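PDB 4FGM: aminopeptidase N family protein from Idiomarina loihiensis L2TR, which binds zinc through two histidines and a glutamate and is probably a metal-dependent aminopeptidase of the M61 family. Local coordinates for residues A[20-25]-A[113-118]; A[27-32]-A[72-77]. One frame throughout, in Å; residues are numbered along the deposited sequence.

Contact 1: A[20-25]-A[113-118]; sequences LTIEQT and LAVEGQ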
loop_
_atom_site.group_PDB
_atom_site.type_symbol
_atom_site.label_atom_id
_atom_site.label_comp_id
_atom_site.label_asym_id
_atom_site.label_seq_id
_atom_site.Cartn_x
_atom_site.Cartn_y
_atom_site.Cartn_z
ATOM N N LEU A 20 -9.311 18.274 23.898
ATOM C CA LEU A 20 -7.918 18.087 24.233
ATOM C C LEU A 20 -7.677 18.850 25.530
ATOM O O LEU A 20 -7.968 20.046 25.616
ATOM C CB LEU A 20 -7.070 18.647 23.089
ATOM C CG LEU A 20 -5.588 18.889 23.299
ATOM C CD1 LEU A 20 -4.880 17.587 23.556
ATOM C CD2 LEU A 20 -5.033 19.557 22.067
ATOM N N THR A 21 -7.168 18.159 26.543
ATOM C CA THR A 21 -6.915 18.804 27.819
ATOM C C THR A 21 -5.435 18.840 28.194
ATOM O O THR A 21 -4.797 17.806 28.414
ATOM C CB THR A 21 -7.724 18.120 28.929
ATOM O OG1 THR A 21 -9.101 18.080 28.539
ATOM C CG2 THR A 21 -7.605 18.896 30.238
ATOM N N ILE A 22 -4.898 20.051 28.262
ATOM C CA ILE A 22 -3.498 20.252 28.597
ATOM C C ILE A 22 -3.406 20.774 30.021
ATOM O O ILE A 22 -3.842 21.893 30.298
ATOM C CB ILE A 22 -2.855 21.269 27.642
ATOM C CG1 ILE A 22 -3.181 20.889 26.194
ATOM C CG2 ILE A 22 -1.353 21.297 27.861
ATOM C CD1 ILE A 22 -3.053 22.033 25.213
ATOM N N GLU A 23 -2.851 19.955 30.913
ATOM C CA GLU A 23 -2.709 20.301 32.330
ATOM C C GLU A 23 -1.923 21.592 32.512
ATOM O O GLU A 23 -2.316 22.468 33.283
ATOM C CB GLU A 23 -2.016 19.154 33.078
ATOM C CG GLU A 23 -1.808 19.370 34.578
ATOM C CD GLU A 23 -3.112 19.444 35.357
ATOM O OE1 GLU A 23 -4.166 19.074 34.793
ATOM O OE2 GLU A 23 -3.079 19.859 36.539
ATOM N N GLN A 24 -0.810 21.700 31.795
ATOM C CA GLN A 24 0.026 22.889 31.856
ATOM C C GLN A 24 0.531 23.287 30.471
ATOM O O GLN A 24 1.270 22.539 29.823
ATOM C CB GLN A 24 1.219 22.662 32.783
ATOM C CG GLN A 24 2.045 23.914 33.000
ATOM C CD GLN A 24 3.076 23.752 34.091
ATOM O OE1 GLN A 24 4.083 23.064 33.914
ATOM N NE2 GLN A 24 2.826 24.377 35.236
ATOM N N THR A 25 0.127 24.471 30.026
ATOM C CA THR A 25 0.539 24.982 28.729
ATOM C C THR A 25 1.745 25.889 28.928
ATOM O O THR A 25 1.981 26.368 30.036
ATOM C CB THR A 25 -0.594 25.792 28.074
ATOM O OG1 THR A 25 -0.921 26.915 28.900
ATOM C CG2 THR A 25 -1.833 24.928 27.905
ATOM N N LEU A 113 -4.820 16.867 17.715
ATOM C CA LEU A 113 -3.788 17.896 17.610
ATOM C C LEU A 113 -2.648 17.578 18.577
ATOM O O LEU A 113 -2.876 17.128 19.698
ATOM C CB LEU A 113 -4.358 19.271 17.957
ATOM C CG LEU A 113 -5.338 19.890 16.962
ATOM C CD1 LEU A 113 -5.856 21.200 17.525
ATOM C CD2 LEU A 113 -4.644 20.118 15.626
ATOM N N ALA A 114 -1.418 17.798 18.134
ATOM C CA ALA A 114 -0.253 17.553 18.979
ATOM C C ALA A 114 0.041 18.821 19.781
ATOM O O ALA A 114 -0.129 19.934 19.277
ATOM C CB ALA A 114 0.950 17.193 18.118
ATOM N N VAL A 115 0.459 18.651 21.033
ATOM C CA VAL A 115 0.801 19.791 21.890
ATOM C C VAL A 115 2.294 20.063 21.742
ATOM O O VAL A 115 3.126 19.266 22.184
ATOM C CB VAL A 115 0.487 19.499 23.385
ATOM C CG1 VAL A 115 0.844 20.711 24.236
ATOM C CG2 VAL A 115 -0.990 19.155 23.555
ATOM N N GLU A 116 2.629 21.182 21.106
ATOM C CA GLU A 116 4.026 21.563 20.876
ATOM C C GLU A 116 4.900 21.494 22.123
ATOM O O GLU A 116 4.570 22.068 23.162
ATOM C CB GLU A 116 4.101 22.975 20.298
ATOM C CG GLU A 116 5.511 23.438 19.954
ATOM C CD GLU A 116 6.152 22.625 18.839
ATOM O OE1 GLU A 116 5.514 22.454 17.780
ATOM O OE2 GLU A 116 7.298 22.162 19.015
ATOM N N GLY A 117 6.015 20.777 22.009
ATOM C CA GLY A 117 6.934 20.650 23.123
ATOM C C GLY A 117 6.577 19.593 24.150
ATOM O O GLY A 117 7.424 19.189 24.940
ATOM N N GLN A 118 5.327 19.146 24.156
ATOM C CA GLN A 118 4.899 18.127 25.111
ATOM C C GLN A 118 4.496 16.872 24.352
ATOM O O GLN A 118 3.719 16.049 24.827
ATOM C CB GLN A 118 3.727 18.650 25.936
ATOM C CG GLN A 118 4.047 19.917 26.694
ATOM C CD GLN A 118 2.875 20.419 27.502
ATOM O OE1 GLN A 118 2.342 19.704 28.354
ATOM N NE2 GLN A 118 2.464 21.661 27.245
HETATM O O HOH W 1 0.448 19.066 30.443
#

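Contact 2: A[27-32]-A[72-77]; sequences DEQELW and WQLARS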
loop_
_atom_site.group_PDB
_atom_site.type_symbol
_atom_site.label_atom_id
_atom_site.label_comp_id
_atom_site.label_asym_id
_atom_site.label_seq_id
_atom_site.Cartn_x
_atom_site.Cartn_y
_atom_site.Cartn_z
ATOM N N ASP A 27 4.127 29.346 27.564
ATOM C CA ASP A 27 3.770 30.699 27.148
ATOM C C ASP A 27 3.428 30.682 25.670
ATOM O O ASP A 27 4.254 30.281 24.849
ATOM C CB ASP A 27 4.934 31.660 27.378
ATOM C CG ASP A 27 5.873 31.188 28.464
ATOM O OD1 ASP A 27 6.729 30.323 28.171
ATOM O OD2 ASP A 27 5.748 31.676 29.607
ATOM N N GLU A 28 2.219 31.120 25.330
ATOM C CA GLU A 28 1.785 31.136 23.935
ATOM C C GLU A 28 1.960 29.720 23.369
ATOM O O GLU A 28 2.666 29.511 22.382
ATOM C CB GLU A 28 2.629 32.135 23.133
ATOM C CG GLU A 28 2.693 33.549 23.717
ATOM C CD GLU A 28 1.367 34.298 23.640
ATOM O OE1 GLU A 28 0.794 34.390 22.534
ATOM O OE2 GLU A 28 0.902 34.805 24.685
ATOM N N GLN A 29 1.315 28.756 24.023
ATOM C CA GLN A 29 1.374 27.346 23.639
ATOM C C GLN A 29 0.833 27.120 22.231
ATOM O O GLN A 29 -0.196 27.691 21.849
ATOM C CB GLN A 29 0.566 26.505 24.642
ATOM C CG GLN A 29 0.472 25.019 24.320
ATOM C CD GLN A 29 1.779 24.269 24.525
ATOM O OE1 GLN A 29 2.297 24.181 25.642
ATOM N NE2 GLN A 29 2.313 23.712 23.443
ATOM N N GLU A 30 1.523 26.282 21.466
ATOM C CA GLU A 30 1.099 25.976 20.106
ATOM C C GLU A 30 0.582 24.550 19.970
ATOM O O GLU A 30 1.042 23.639 20.652
ATOM C CB GLU A 30 2.251 26.195 19.115
ATOM C CG GLU A 30 2.649 27.653 18.948
ATOM C CD GLU A 30 3.825 27.840 18.006
ATOM O OE1 GLU A 30 4.358 26.829 17.493
ATOM O OE2 GLU A 30 4.214 29.005 17.781
ATOM N N LEU A 31 -0.381 24.383 19.072
ATOM C CA LEU A 31 -0.988 23.089 18.785
ATOM C C LEU A 31 -0.841 22.885 17.275
ATOM O O LEU A 31 -1.046 23.823 16.494
ATOM C CB LEU A 31 -2.476 23.113 19.159
ATOM C CG LEU A 31 -2.828 23.625 20.560
ATOM C CD1 LEU A 31 -4.328 23.843 20.680
ATOM C CD2 LEU A 31 -2.341 22.639 21.594
ATOM N N TRP A 32 -0.466 21.679 16.859
ATOM C CA TRP A 32 -0.317 21.411 15.435
ATOM C C TRP A 32 -0.818 20.027 15.031
ATOM O O TRP A 32 -0.927 19.116 15.863
ATOM C CB TRP A 32 1.145 21.572 14.993
ATOM C CG TRP A 32 2.108 20.640 15.673
ATOM C CD1 TRP A 32 2.758 20.857 16.850
ATOM C CD2 TRP A 32 2.519 19.342 15.222
ATOM N NE1 TRP A 32 3.551 19.780 17.162
ATOM C CE2 TRP A 32 3.425 18.833 16.179
ATOM C CE3 TRP A 32 2.211 18.557 14.099
ATOM C CZ2 TRP A 32 4.026 17.576 16.056
ATOM C CZ3 TRP A 32 2.811 17.300 13.973
ATOM C CH2 TRP A 32 3.709 16.826 14.950
ATOM N N TRP A 72 -2.069 26.184 15.612
ATOM C CA TRP A 72 -2.811 27.149 16.412
ATOM C C TRP A 72 -1.961 27.628 17.586
ATOM O O TRP A 72 -1.067 26.911 18.049
ATOM C CB TRP A 72 -4.100 26.516 16.949
ATOM C CG TRP A 72 -5.170 26.321 15.924
ATOM C CD1 TRP A 72 -6.235 27.136 15.684
ATOM C CD2 TRP A 72 -5.269 25.244 14.989
ATOM N NE1 TRP A 72 -6.997 26.633 14.656
ATOM C CE2 TRP A 72 -6.426 25.470 14.212
ATOM C CE3 TRP A 72 -4.494 24.106 14.735
ATOM C CZ2 TRP A 72 -6.825 24.603 13.195
ATOM C CZ3 TRP A 72 -4.890 23.243 13.723
ATOM C CH2 TRP A 72 -6.049 23.497 12.967
ATOM N N GLN A 73 -2.245 28.841 18.060
ATOM C CA GLN A 73 -1.521 29.408 19.196
ATOM C C GLN A 73 -2.521 29.858 20.262
ATOM O O GLN A 73 -3.437 30.640 19.979
ATOM C CB GLN A 73 -0.663 30.590 18.751
ATOM C CG GLN A 73 0.280 31.098 19.833
ATOM C CD GLN A 73 1.213 32.190 19.336
ATOM O OE1 GLN A 73 0.773 33.270 18.936
ATOM N NE2 GLN A 73 2.509 31.913 19.361
ATOM N N LEU A 74 -2.341 29.349 21.479
ATOM C CA LEU A 74 -3.221 29.653 22.609
ATOM C C LEU A 74 -2.765 30.860 23.411
ATOM O O LEU A 74 -1.568 31.132 23.514
ATOM C CB LEU A 74 -3.287 28.460 23.570
ATOM C CG LEU A 74 -3.900 27.129 23.147
ATOM C CD1 LEU A 74 -3.515 26.069 24.163
ATOM C CD2 LEU A 74 -5.419 27.256 23.035
ATOM N N ALA A 75 -3.722 31.578 23.989
ATOM C CA ALA A 75 -3.382 32.718 24.826
ATOM C C ALA A 75 -2.805 32.105 26.107
ATOM O O ALA A 75 -3.068 30.936 26.416
ATOM C CB ALA A 75 -4.625 33.536 25.136
ATOM N N ARG A 76 -2.008 32.881 26.836
ATOM C CA ARG A 76 -1.395 32.417 28.080
ATOM C C ARG A 76 -2.426 32.061 29.143
ATOM O O ARG A 76 -3.501 32.663 29.209
ATOM C CB ARG A 76 -0.488 33.500 28.657
ATOM C CG ARG A 76 0.756 33.793 27.864
ATOM C CD ARG A 76 1.382 35.094 28.338
ATOM N NE ARG A 76 2.681 35.321 27.715
ATOM C CZ ARG A 76 3.778 34.641 28.025
ATOM N NH1 ARG A 76 3.732 33.695 28.957
ATOM N NH2 ARG A 76 4.919 34.898 27.398
ATOM N N SER A 77 -2.092 31.093 29.988
ATOM C CA SER A 77 -2.992 30.704 31.059
ATOM C C SER A 77 -2.231 30.031 32.187
ATOM O O SER A 77 -1.315 29.253 31.943
ATOM C CB SER A 77 -4.077 29.766 30.538
ATOM O OG SER A 77 -4.914 29.338 31.603
#

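Contact 1: A[20-25]-A[113-118]
I22 and V115 meet tip to tip, with I22 CG1 3.8 Å from V115 CG2 and I22 CD1 almost as near. The torsion of V115 accounts for this choice of branch: CG1 is anti to the backbone N (chi1 -179°), which leaves CG2 beside that N and facing strand 15-22. The same methyl also receives L20, whose CD1 lies 4.2 Å from V115 CG2. The side chains of L20 and L113 cross at about a right angle, with L20 CD2 4.2 Å from L113 CB. Beyond this apolar row, Q118 brings its amide across I22, NE2 being 3.9 Å from I22 CG2, and donates from NE2 to Q24 O over 3.0 Å. That bond is bent (136° at the hydrogen); it arrives in the carbonyl plane of Q24, while Q24 O is tilted 27° from the amide plane of Q118. A water completes the link, accepting from Q24 N and donating to Q118 OE1 at 2.9 Å. Q118 is presented by a type II turn from V115 to Q118, closed by Q118 N to V115 O, with G117 at the position where glycine is favoured. Further out, I2 touches L20, V115 and Q118. L20 and I22 bond through their backbones to V83 and V81. With I22 and V115 CA atoms 8.0 Å apart, the two strands meet through side chains and not as sheet neighbours. The chemistry implies an apolar layer between strands, finished at one end by a primary amide that uses both its donor and its acceptor to hold the loop following strand 15-22.

Contact 2: A[27-32]-A[72-77]
The indole of W72 and the guanidinium of R76 are the flat groups here. L31 O lies in the plane of the W72 ring at its edge, 3.9 Å from W72 CE3. E28 CG and D27 C lie over one face of the guanidinium, and E28 OE2, well out of its plane, is 3.6 Å from R76 NE, so charge alone links them. D27 OD2 sits at the guanidinium edge, but its salt bridge to NH1 is less sure because that nitrogen is modelled too near a neighbour. The backbone evidence is firmer. L31 and W72 form an antiparallel hydrogen-bonded pair: W72 N reaches L31 O at 2.7 Å, and L31 N reaches W72 O at 2.8 Å. L74 N to Q29 O, also 2.7 Å, is nearly straight at 178°. Q29 sends CG anti to its backbone N (chi1 177°); the side chains of Q29 and L74 lie side by side and point the same way, with Q29 CG 4.1 Å from L74 CD1. The Q29 amide NE2 then serves E30 O and E116 O. On the side of L31 and W72, L31 CD1 lies 4.1 Å from L74 CG; V83 of strand 81-91 touches L31 and V81 touches L74. E30 and Q73 share the other face, where the E30 carboxylate is paired with R71. The axes of segments 30-32 and 72-74, at 153°, and the paired bonds identify a twisted antiparallel strand pair in the N-terminal beta domain of an M61 peptidase.

Contacts 1 and 2 have centres about 9 Å apart and lie in the region of the M61 N-terminal domain, away from the zinc and maleate site. Along the chain the order is 20-25, 27-32, 72-77, 113-118, so contact 2 is nested within the loop that contact 1 closes. Strand 30-32 joins them: it follows strand 15-22 and has strands 71-74 and 114-115 as antiparallel neighbours. The junction is direct, A114 N lying 2.7 Å from W32 O and E116 O 2.8 Å from Q29 NE2, both probable hydrogen bonds. Contact 2 thus pairs neighbouring strands within a sheet, while contact 1 packs side chains of strand 15-22 against those of the adjoining 114-115.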